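GH26A (PDB 6Q75) probably hydrolyses beta-mannan or a related beta-linked polysaccharide, as a bacterial glycoside hydrolase of family 26. Local coordinates at residues A48-Y53 / F296-N301; I215-A220 / V244-T249; L281-V286 / P309-E314. All coordinates share one frame; numbering follows the deposited sequence.

Contact 1 of 3, residues A48-Y53 / F296-N301; sequences AGQHSY and FMVWSN
His51 and Trp299 both turn CG anti to the backbone N (chi1 176° in His51), which carries the two side chains the same way from neighbouring strands and lets their rings overlap face to face. The result is an offset stack with centroids 3.9 Å apart and planes only 12° from parallel. Trp299 CZ3 sits over the centre of the imidazole, and His51 NE2 approaches Trp299 CH2 to 3.3 Å. Met297 SD sits at the imidazole edge, 5.0 Å from the His51 ring centroid. Further along, Ser300 OG stands over the centre of the Tyr53 ring, while one water joins Tyr53 OH (2.6 Å) to Trp299 NE1 (3.0 Å).

The backbones beneath are parallel: Val298 N donates to Gly49 O at 3.1 Å and His51 N to Val298 O at 2.9 Å, the latter nearly head-on to the carbonyl. Bent at chi2 (72°), the Gln50 chain brings NE2 back to its neighbour's carbonyl, His51 O, at 3.0 Å; NE2 donates only weakly to Ser300 O. The strands involved, 46-51 and 293-299, are the first and last of the (beta/alpha)8 barrel, and their pairing closes it. Glycerol and Tris bound beside Trp299 are consistent with a pocket at this end. Imidazole on one face and water at the N-H thus hold the indole in place in what may be part of the substrate cleft.

Contact 2 of 3, residues I215-A220 / V244-T249; sequences IWVWNA and VDILAT
Trp216 O is gripped by two successive amides of the neighbouring segment, Asp245 N at 2.8 Å and Ile246 N at 3.1 Å. The first lies in the carbonyl plane; the second is tilted from it. Asp245 returns the bond: with CG beside its own backbone N (chi1 -73°), its carboxylate reaches across, and Asp245 OD2 takes the N-H of Trp216 N at 2.8 Å through the anti lone pair, almost straight at 175°. OD2 also lies in the plane of the Trp216 ring, at its edge, whereas OD1 is held by Val24 N.

Beyond this clamp the pairing is regular and parallel. Trp218 N binds Ile246 O, Ala248 N binds Trp218 O at 2.8 Å, and Ala220 N binds Ala248 O, the last donor standing above the carbonyl plane. These are the fifth and sixth strands of the (beta/alpha)8 barrel, 214-221 and 246-251, and their side chains alternate between its two faces. On one, Val217 CG1 meets Ala248 CB at 3.7 Å, and Asn219 lays CG on Ala248 CB at 3.8 Å while its amide bonds Arg173 and Asp250. On the other, Trp218 CE3 touches Leu247 CD2 at 4.0 Å, and the indole packs against helices 194-208 and 258-268. Trp218 CB rests on Val244 CG1, from the loop before the strand; Trp218 NE1 bonds Phe237 O.

The three bonds at Trp216 probably set the register in which the sixth strand begins, and they leave the buried carboxylate of Asp245 with a backbone N-H partner for each oxygen.

Contact 3 of 3, residues L281-V286 / P309-E314; sequences LPRPLV and PERVKE
This is a salt-bridge network with a small apolar flank at the periphery of the (beta/alpha)8 barrel, where residues 281-286, following the seventh strand, meet helix 309-316, following the eighth. Arg283 occupies the N-cap position of helix 284-289, and its side chain, bent at chi3, sets its guanidinium flat on that of Arg311: centres are 3.9 Å apart and planes 10° from parallel, with Arg311 NH2 over the centre of the Arg283 group.

Glu314 supplies the carboxylate for both. Glu314 OE2 receives Arg283 NH1 at 3.2 Å through the syn lone pair, with the oxygen in the guanidinium plane. Glu314 OE1 forms a salt bridge within its own helix to Arg311 NE (3.1 Å), with weak hydrogen-bond geometry. Pro284 CD also rests 3.8 Å from Glu314 OE1. An alanine in place of Glu314 removes the carboxylate shared by both arginines, and is likely to leave their stacked like charges without a mate and Arg283 freer to turn.

Leu281 makes the apolar flank, its CD1 lying 3.7 Å from Val312 CA and close to CG2 of the same residue. A water completes the join: it donates to Leu281 O at 2.8 Å and accepts from Arg311 NH1 at 2.6 Å, in the plane of that guanidinium.

Contacts 1 and 2 belong to one curled parallel sheet, the barrel wall: contact 1 seals first strand to last, and contact 2 joins two strands in between, so along the chain it is nested inside the loop that contact 1 closes. They lie about 17 Å apart between centres, and their segments do not touch. Contact 3 lies outside the wall, its centre about 14 Å from that of contact 1, and the segments of these two alternate along the chain. They do touch: Leu281 CD2 packs 3.4 Å from Phe296 CE1. Strand 293-299 is thereby packed against the loop leading into helix 284-289, beside helix 309-316. Contact 2, centred about 24 Å from contact 3, precedes it in the chain.

Contact 1 of 3, residues A48-Y53 / F296-N301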
loop_
_atom_site.group_PDB
_atom_site.type_symbol
_atom_site.label_atom_id
_atom_site.label_comp_id
_atom_site.label_asym_id
_atom_site.label_seq_id
_atom_site.Cartn_x
_atom_site.Cartn_y
_atom_site.Cartn_z
ATOM N N ALA A 48 9.047 1.024 -11.171
ATOM C CA ALA A 48 9.867 0.282 -10.202
ATOM C C ALA A 48 9.765 0.913 -8.818
ATOM O O ALA A 48 9.960 2.122 -8.668
ATOM C CB ALA A 48 11.334 0.260 -10.629
ATOM N N GLY A 49 9.533 0.086 -7.795
ATOM C CA GLY A 49 9.324 0.602 -6.458
ATOM C C GLY A 49 10.046 -0.231 -5.420
ATOM O O GLY A 49 10.390 -1.397 -5.647
ATOM N N GLN A 50 10.257 0.387 -4.257
ATOM C CA GLN A 50 11.030 -0.246 -3.190
ATOM C C GLN A 50 10.544 0.271 -1.840
ATOM O O GLN A 50 10.424 1.484 -1.658
ATOM C CB GLN A 50 12.522 0.042 -3.364
ATOM C CG GLN A 50 13.385 -0.516 -2.227
ATOM C CD GLN A 50 13.513 -2.037 -2.269
ATOM O OE1 GLN A 50 13.792 -2.621 -3.310
ATOM N NE2 GLN A 50 13.322 -2.684 -1.108
ATOM N N HIS A 51 10.331 -0.648 -0.905
ATOM C CA HIS A 51 9.896 -0.367 0.459
ATOM C C HIS A 51 11.083 -0.431 1.408
ATOM O O HIS A 51 12.016 -1.210 1.194
ATOM C CB HIS A 51 8.839 -1.387 0.866
ATOM C CG HIS A 51 8.377 -1.266 2.283
ATOM N ND1 HIS A 51 7.339 -0.437 2.632
ATOM C CD2 HIS A 51 8.753 -1.901 3.423
ATOM C CE1 HIS A 51 7.098 -0.549 3.930
ATOM N NE2 HIS A 51 7.947 -1.418 4.440
ATOM N N SER A 52 11.061 0.421 2.440
ATOM C CA SER A 52 12.044 0.384 3.522
ATOM C C SER A 52 11.316 0.473 4.856
ATOM O O SER A 52 10.260 1.101 4.955
ATOM C CB SER A 52 13.071 1.545 3.409
ATOM O OG SER A 52 13.748 1.559 2.158
ATOM N N TYR A 53 11.871 -0.162 5.888
ATOM C CA TYR A 53 11.314 0.012 7.225
ATOM C C TYR A 53 11.479 1.454 7.688
ATOM O O TYR A 53 12.462 2.128 7.355
ATOM C CB TYR A 53 12.009 -0.917 8.215
ATOM C CG TYR A 53 12.030 -2.362 7.780
ATOM C CD1 TYR A 53 10.852 -3.103 7.719
ATOM C CD2 TYR A 53 13.231 -3.001 7.461
ATOM C CE1 TYR A 53 10.874 -4.444 7.334
ATOM C CE2 TYR A 53 13.261 -4.328 7.105
ATOM C CZ TYR A 53 12.077 -5.045 7.035
ATOM O OH TYR A 53 12.085 -6.374 6.642
ATOM N N PHE A 296 5.461 -2.171 -9.076
ATOM C CA PHE A 296 5.792 -3.206 -8.113
ATOM C C PHE A 296 6.555 -2.534 -6.989
ATOM O O PHE A 296 7.190 -1.503 -7.209
ATOM C CB PHE A 296 6.627 -4.339 -8.757
ATOM C CG PHE A 296 7.969 -3.904 -9.269
ATOM C CD1 PHE A 296 9.048 -3.695 -8.404
ATOM C CD2 PHE A 296 8.193 -3.788 -10.635
ATOM C CE1 PHE A 296 10.314 -3.335 -8.897
ATOM C CE2 PHE A 296 9.446 -3.417 -11.130
ATOM C CZ PHE A 296 10.511 -3.200 -10.262
ATOM N N MET A 297 6.503 -3.120 -5.780
ATOM C CA MET A 297 7.262 -2.584 -4.653
ATOM C C MET A 297 7.951 -3.739 -3.939
ATOM O O MET A 297 7.286 -4.537 -3.275
ATOM C CB MET A 297 6.349 -1.817 -3.674
ATOM C CG MET A 297 7.190 -1.078 -2.652
ATOM S SD MET A 297 6.271 -0.314 -1.299
ATOM C CE MET A 297 5.561 -1.762 -0.505
ATOM N N VAL A 298 9.275 -3.841 -4.085
ATOM C CA VAL A 298 10.017 -4.901 -3.414
ATOM C C VAL A 298 10.082 -4.640 -1.917
ATOM O O VAL A 298 10.230 -3.492 -1.466
ATOM C CB VAL A 298 11.420 -5.033 -4.024
ATOM C CG1 VAL A 298 12.217 -6.094 -3.290
ATOM C CG2 VAL A 298 11.293 -5.397 -5.465
ATOM N N TRP A 299 9.941 -5.704 -1.133
ATOM C CA TRP A 299 9.875 -5.583 0.322
ATOM C C TRP A 299 11.281 -5.519 0.903
ATOM O O TRP A 299 11.944 -6.541 1.034
ATOM C CB TRP A 299 9.115 -6.758 0.919
ATOM C CG TRP A 299 8.868 -6.537 2.397
ATOM C CD1 TRP A 299 9.571 -7.065 3.436
ATOM C CD2 TRP A 299 7.892 -5.656 2.973
ATOM N NE1 TRP A 299 9.055 -6.612 4.635
ATOM C CE2 TRP A 299 8.030 -5.739 4.373
ATOM C CE3 TRP A 299 6.889 -4.835 2.439
ATOM C CZ2 TRP A 299 7.211 -5.007 5.256
ATOM C CZ3 TRP A 299 6.084 -4.119 3.309
ATOM C CH2 TRP A 299 6.252 -4.208 4.703
ATOM N N SER A 300 11.725 -4.326 1.294
ATOM C CA SER A 300 13.006 -4.176 1.992
ATOM C C SER A 300 14.133 -5.054 1.467
ATOM O O SER A 300 14.507 -4.929 0.301
ATOM C CB SER A 300 12.799 -4.409 3.480
ATOM O OG SER A 300 11.900 -3.382 3.952
ATOM N N ASN A 301 14.722 -5.910 2.314
ATOM C CA ASN A 301 15.932 -6.592 1.846
ATOM C C ASN A 301 15.634 -7.779 0.951
ATOM O O ASN A 301 16.579 -8.478 0.558
ATOM C CB ASN A 301 16.833 -7.051 3.011
ATOM C CG ASN A 301 18.297 -7.272 2.565
ATOM O OD1 ASN A 301 18.841 -6.480 1.797
ATOM N ND2 ASN A 301 18.922 -8.358 3.036
HETATM O O HOH W 1 14.310 -7.058 5.055
HETATM O O HOH W 2 10.066 -7.897 7.158
#

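Contact 2 of 3, residues I215-A220 / V244-T249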
loop_
_atom_site.group_PDB
_atom_site.type_symbol
_atom_site.label_atom_id
_atom_site.label_comp_id
_atom_site.label_asym_id
_atom_site.label_seq_id
_atom_site.Cartn_x
_atom_site.Cartn_y
_atom_site.Cartn_z
ATOM N N ILE A 215 -4.546 8.800 -2.590
ATOM C CA ILE A 215 -5.037 7.855 -3.583
ATOM C C ILE A 215 -5.280 6.551 -2.845
ATOM O O ILE A 215 -4.354 5.997 -2.237
ATOM C CB ILE A 215 -4.021 7.674 -4.727
ATOM C CG1 ILE A 215 -3.981 8.946 -5.591
ATOM C CG2 ILE A 215 -4.374 6.466 -5.597
ATOM C CD1 ILE A 215 -2.755 9.023 -6.474
ATOM N N TRP A 216 -6.509 6.042 -2.884
ATOM C CA TRP A 216 -6.867 4.930 -2.011
ATOM C C TRP A 216 -6.536 3.610 -2.684
ATOM O O TRP A 216 -7.187 3.217 -3.658
ATOM C CB TRP A 216 -8.337 4.988 -1.608
ATOM C CG TRP A 216 -8.542 6.073 -0.576
ATOM C CD1 TRP A 216 -8.554 7.425 -0.785
ATOM C CD2 TRP A 216 -8.643 5.885 0.844
ATOM N NE1 TRP A 216 -8.713 8.086 0.416
ATOM C CE2 TRP A 216 -8.765 7.161 1.427
ATOM C CE3 TRP A 216 -8.684 4.763 1.671
ATOM C CZ2 TRP A 216 -8.895 7.340 2.801
ATOM C CZ3 TRP A 216 -8.819 4.942 3.033
ATOM C CH2 TRP A 216 -8.944 6.230 3.584
ATOM N N VAL A 217 -5.548 2.907 -2.135
ATOM C CA VAL A 217 -5.077 1.657 -2.725
ATOM C C VAL A 217 -5.594 0.536 -1.845
ATOM O O VAL A 217 -5.172 0.400 -0.687
ATOM C CB VAL A 217 -3.553 1.593 -2.842
ATOM C CG1 VAL A 217 -3.142 0.256 -3.556
ATOM C CG2 VAL A 217 -3.013 2.814 -3.607
ATOM N N TRP A 218 -6.491 -0.278 -2.406
ATOM C CA TRP A 218 -7.016 -1.463 -1.743
ATOM C C TRP A 218 -6.065 -2.602 -2.081
ATOM O O TRP A 218 -6.010 -3.024 -3.231
ATOM C CB TRP A 218 -8.435 -1.734 -2.240
ATOM C CG TRP A 218 -9.137 -2.949 -1.661
ATOM C CD1 TRP A 218 -9.921 -3.004 -0.525
ATOM C CD2 TRP A 218 -9.179 -4.251 -2.238
ATOM N NE1 TRP A 218 -10.431 -4.273 -0.363
ATOM C CE2 TRP A 218 -9.985 -5.059 -1.398
ATOM C CE3 TRP A 218 -8.602 -4.826 -3.384
ATOM C CZ2 TRP A 218 -10.222 -6.402 -1.663
ATOM C CZ3 TRP A 218 -8.844 -6.171 -3.640
ATOM C CH2 TRP A 218 -9.647 -6.937 -2.794
ATOM N N ASN A 219 -5.292 -3.069 -1.086
ATOM C CA ASN A 219 -4.119 -3.926 -1.313
ATOM C C ASN A 219 -4.380 -5.269 -0.628
ATOM O O ASN A 219 -4.240 -5.380 0.594
ATOM C CB ASN A 219 -2.860 -3.247 -0.748
ATOM C CG ASN A 219 -1.537 -3.872 -1.239
ATOM O OD1 ASN A 219 -0.506 -3.199 -1.231
ATOM N ND2 ASN A 219 -1.562 -5.148 -1.654
ATOM N N ALA A 220 -4.724 -6.287 -1.413
ATOM C CA ALA A 220 -5.006 -7.617 -0.897
ATOM C C ALA A 220 -3.760 -8.497 -0.974
ATOM O O ALA A 220 -2.664 -8.048 -1.315
ATOM C CB ALA A 220 -6.171 -8.236 -1.672
ATOM N N VAL A 244 -12.407 3.162 -3.611
ATOM C CA VAL A 244 -11.107 2.604 -3.995
ATOM C C VAL A 244 -10.663 3.257 -5.304
ATOM O O VAL A 244 -11.445 3.320 -6.255
ATOM C CB VAL A 244 -11.175 1.069 -4.159
ATOM C CG1 VAL A 244 -9.830 0.530 -4.678
ATOM C CG2 VAL A 244 -11.583 0.371 -2.844
ATOM N N ASP A 245 -9.406 3.738 -5.360
ATOM C CA ASP A 245 -8.813 4.276 -6.589
ATOM C C ASP A 245 -8.035 3.218 -7.366
ATOM O O ASP A 245 -8.096 3.183 -8.599
ATOM C CB ASP A 245 -7.848 5.426 -6.261
ATOM C CG ASP A 245 -8.568 6.711 -5.824
ATOM O OD1 ASP A 245 -9.416 7.248 -6.590
ATOM O OD2 ASP A 245 -8.279 7.179 -4.697
ATOM N N ILE A 246 -7.277 2.391 -6.665
ATOM C CA ILE A 246 -6.353 1.441 -7.289
ATOM C C ILE A 246 -6.470 0.134 -6.527
ATOM O O ILE A 246 -6.568 0.144 -5.296
ATOM C CB ILE A 246 -4.915 1.989 -7.246
ATOM C CG1 ILE A 246 -4.825 3.298 -8.030
ATOM C CG2 ILE A 246 -3.902 0.939 -7.812
ATOM C CD1 ILE A 246 -3.436 3.738 -8.293
ATOM N N LEU A 247 -6.430 -1.004 -7.239
ATOM C CA LEU A 247 -6.405 -2.310 -6.583
ATOM C C LEU A 247 -5.012 -2.913 -6.676
ATOM O O LEU A 247 -4.308 -2.735 -7.667
ATOM C CB LEU A 247 -7.443 -3.288 -7.172
ATOM C CG LEU A 247 -8.929 -2.944 -6.969
ATOM C CD1 LEU A 247 -9.389 -1.791 -7.837
ATOM C CD2 LEU A 247 -9.833 -4.187 -7.167
ATOM N N ALA A 248 -4.572 -3.540 -5.598
ATOM C CA ALA A 248 -3.220 -4.056 -5.573
ATOM C C ALA A 248 -3.222 -5.402 -4.879
ATOM O O ALA A 248 -4.147 -5.752 -4.141
ATOM C CB ALA A 248 -2.258 -3.109 -4.846
ATOM N N THR A 249 -2.163 -6.155 -5.120
ATOM C CA THR A 249 -2.003 -7.423 -4.424
ATOM C C THR A 249 -0.527 -7.656 -4.137
ATOM O O THR A 249 0.353 -7.053 -4.758
ATOM C CB THR A 249 -2.614 -8.586 -5.216
ATOM O OG1 THR A 249 -2.752 -9.719 -4.344
ATOM C CG2 THR A 249 -1.747 -8.943 -6.386
#

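Contact 3 of 3, residues L281-V286 / P309-E314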
loop_
_atom_site.group_PDB
_atom_site.type_symbol
_atom_site.label_atom_id
_atom_site.label_comp_id
_atom_site.label_asym_id
_atom_site.label_seq_id
_atom_site.Cartn_x
_atom_site.Cartn_y
_atom_site.Cartn_z
ATOM N N LEU A 281 11.261 -10.528 -8.045
ATOM C CA LEU A 281 10.756 -9.562 -9.018
ATOM C C LEU A 281 9.995 -10.266 -10.142
ATOM O O LEU A 281 10.277 -11.430 -10.447
ATOM C CB LEU A 281 11.912 -8.763 -9.608
ATOM C CG LEU A 281 12.462 -7.674 -8.691
ATOM C CD1 LEU A 281 13.845 -7.244 -9.159
ATOM C CD2 LEU A 281 11.509 -6.497 -8.734
ATOM N N PRO A 282 9.055 -9.576 -10.796
ATOM C CA PRO A 282 8.425 -10.137 -12.008
ATOM C C PRO A 282 9.385 -10.085 -13.189
ATOM O O PRO A 282 9.869 -9.012 -13.563
ATOM C CB PRO A 282 7.213 -9.228 -12.235
ATOM C CG PRO A 282 7.575 -7.917 -11.557
ATOM C CD PRO A 282 8.458 -8.284 -10.376
ATOM N N ARG A 283 9.649 -11.248 -13.788
ATOM C CA ARG A 283 10.494 -11.287 -14.962
ATOM C C ARG A 283 9.783 -10.654 -16.154
ATOM O O ARG A 283 8.552 -10.639 -16.221
ATOM C CB ARG A 283 10.860 -12.726 -15.314
ATOM C CG ARG A 283 11.361 -13.557 -14.159
ATOM C CD ARG A 283 12.119 -14.748 -14.682
ATOM N NE ARG A 283 13.169 -14.316 -15.601
ATOM C CZ ARG A 283 13.988 -15.137 -16.250
ATOM N NH1 ARG A 283 14.914 -14.646 -17.064
ATOM N NH2 ARG A 283 13.877 -16.449 -16.088
ATOM N N PRO A 284 10.548 -10.190 -17.147
ATOM C CA PRO A 284 9.928 -9.639 -18.369
ATOM C C PRO A 284 8.837 -10.514 -18.975
ATOM O O PRO A 284 7.817 -9.972 -19.407
ATOM C CB PRO A 284 11.135 -9.494 -19.310
ATOM C CG PRO A 284 12.261 -9.163 -18.358
ATOM C CD PRO A 284 12.015 -10.018 -17.140
ATOM N N LEU A 285 9.008 -11.846 -19.015
ATOM C CA LEU A 285 7.958 -12.698 -19.585
ATOM C C LEU A 285 6.655 -12.564 -18.811
ATOM O O LEU A 285 5.569 -12.562 -19.404
ATOM C CB LEU A 285 8.382 -14.166 -19.584
ATOM C CG LEU A 285 9.035 -14.893 -20.745
ATOM C CD1 LEU A 285 9.016 -16.380 -20.418
ATOM C CD2 LEU A 285 8.336 -14.615 -22.080
ATOM N N VAL A 286 6.748 -12.488 -17.481
ATOM C CA VAL A 286 5.566 -12.285 -16.648
ATOM C C VAL A 286 4.932 -10.937 -16.971
ATOM O O VAL A 286 3.706 -10.826 -17.117
ATOM C CB VAL A 286 5.937 -12.391 -15.155
ATOM C CG1 VAL A 286 4.797 -11.934 -14.287
ATOM C CG2 VAL A 286 6.327 -13.826 -14.772
ATOM N N PRO A 309 21.492 -10.019 -8.256
ATOM C CA PRO A 309 21.747 -8.701 -8.877
ATOM C C PRO A 309 21.437 -8.688 -10.361
ATOM O O PRO A 309 20.957 -7.683 -10.890
ATOM C CB PRO A 309 23.249 -8.470 -8.630
ATOM C CG PRO A 309 23.604 -9.372 -7.476
ATOM C CD PRO A 309 22.685 -10.561 -7.573
ATOM N N GLU A 310 21.714 -9.797 -11.053
ATOM C CA GLU A 310 21.399 -9.880 -12.474
ATOM C C GLU A 310 19.901 -9.744 -12.726
ATOM O O GLU A 310 19.491 -9.123 -13.713
ATOM C CB GLU A 310 21.927 -11.200 -13.035
ATOM C CG GLU A 310 23.448 -11.306 -13.019
ATOM C CD GLU A 310 24.060 -11.605 -11.636
ATOM O OE1 GLU A 310 23.347 -12.078 -10.718
ATOM O OE2 GLU A 310 25.293 -11.403 -11.491
ATOM N N ARG A 311 19.077 -10.372 -11.883
ATOM C CA ARG A 311 17.623 -10.275 -12.019
ATOM C C ARG A 311 17.130 -8.854 -11.737
ATOM O O ARG A 311 16.270 -8.340 -12.458
ATOM C CB ARG A 311 16.947 -11.291 -11.081
ATOM C CG ARG A 311 15.413 -11.238 -11.001
ATOM C CD ARG A 311 14.711 -11.574 -12.333
ATOM N NE ARG A 311 15.285 -12.735 -13.016
ATOM C CZ ARG A 311 15.034 -14.000 -12.677
ATOM N NH1 ARG A 311 14.209 -14.266 -11.667
ATOM N NH2 ARG A 311 15.610 -14.999 -13.347
ATOM N N VAL A 312 17.690 -8.192 -10.720
ATOM C CA VAL A 312 17.321 -6.804 -10.446
ATOM C C VAL A 312 17.615 -5.951 -11.671
ATOM O O VAL A 312 16.798 -5.137 -12.102
ATOM C CB VAL A 312 18.075 -6.269 -9.214
ATOM C CG1 VAL A 312 17.806 -4.761 -9.038
ATOM C CG2 VAL A 312 17.712 -7.069 -7.951
ATOM N N LYS A 313 18.801 -6.134 -12.254
ATOM C CA LYS A 313 19.191 -5.345 -13.416
ATOM C C LYS A 313 18.352 -5.691 -14.646
ATOM O O LYS A 313 18.036 -4.806 -15.450
ATOM C CB LYS A 313 20.687 -5.553 -13.690
ATOM C CG LYS A 313 21.588 -5.023 -12.568
ATOM C CD LYS A 313 23.051 -5.474 -12.713
ATOM C CE LYS A 313 23.544 -5.368 -14.124
ATOM N NZ LYS A 313 24.885 -6.006 -14.306
ATOM N N GLU A 314 17.997 -6.967 -14.821
ATOM C CA GLU A 314 17.127 -7.359 -15.930
ATOM C C GLU A 314 15.773 -6.659 -15.854
ATOM O O GLU A 314 15.225 -6.217 -16.877
ATOM C CB GLU A 314 16.938 -8.874 -15.920
ATOM C CG GLU A 314 16.070 -9.419 -17.037
ATOM C CD GLU A 314 15.709 -10.887 -16.826
ATOM O OE1 GLU A 314 15.304 -11.265 -15.709
ATOM O OE2 GLU A 314 15.849 -11.675 -17.779
HETATM O O HOH W 3 12.376 -13.188 -10.183
#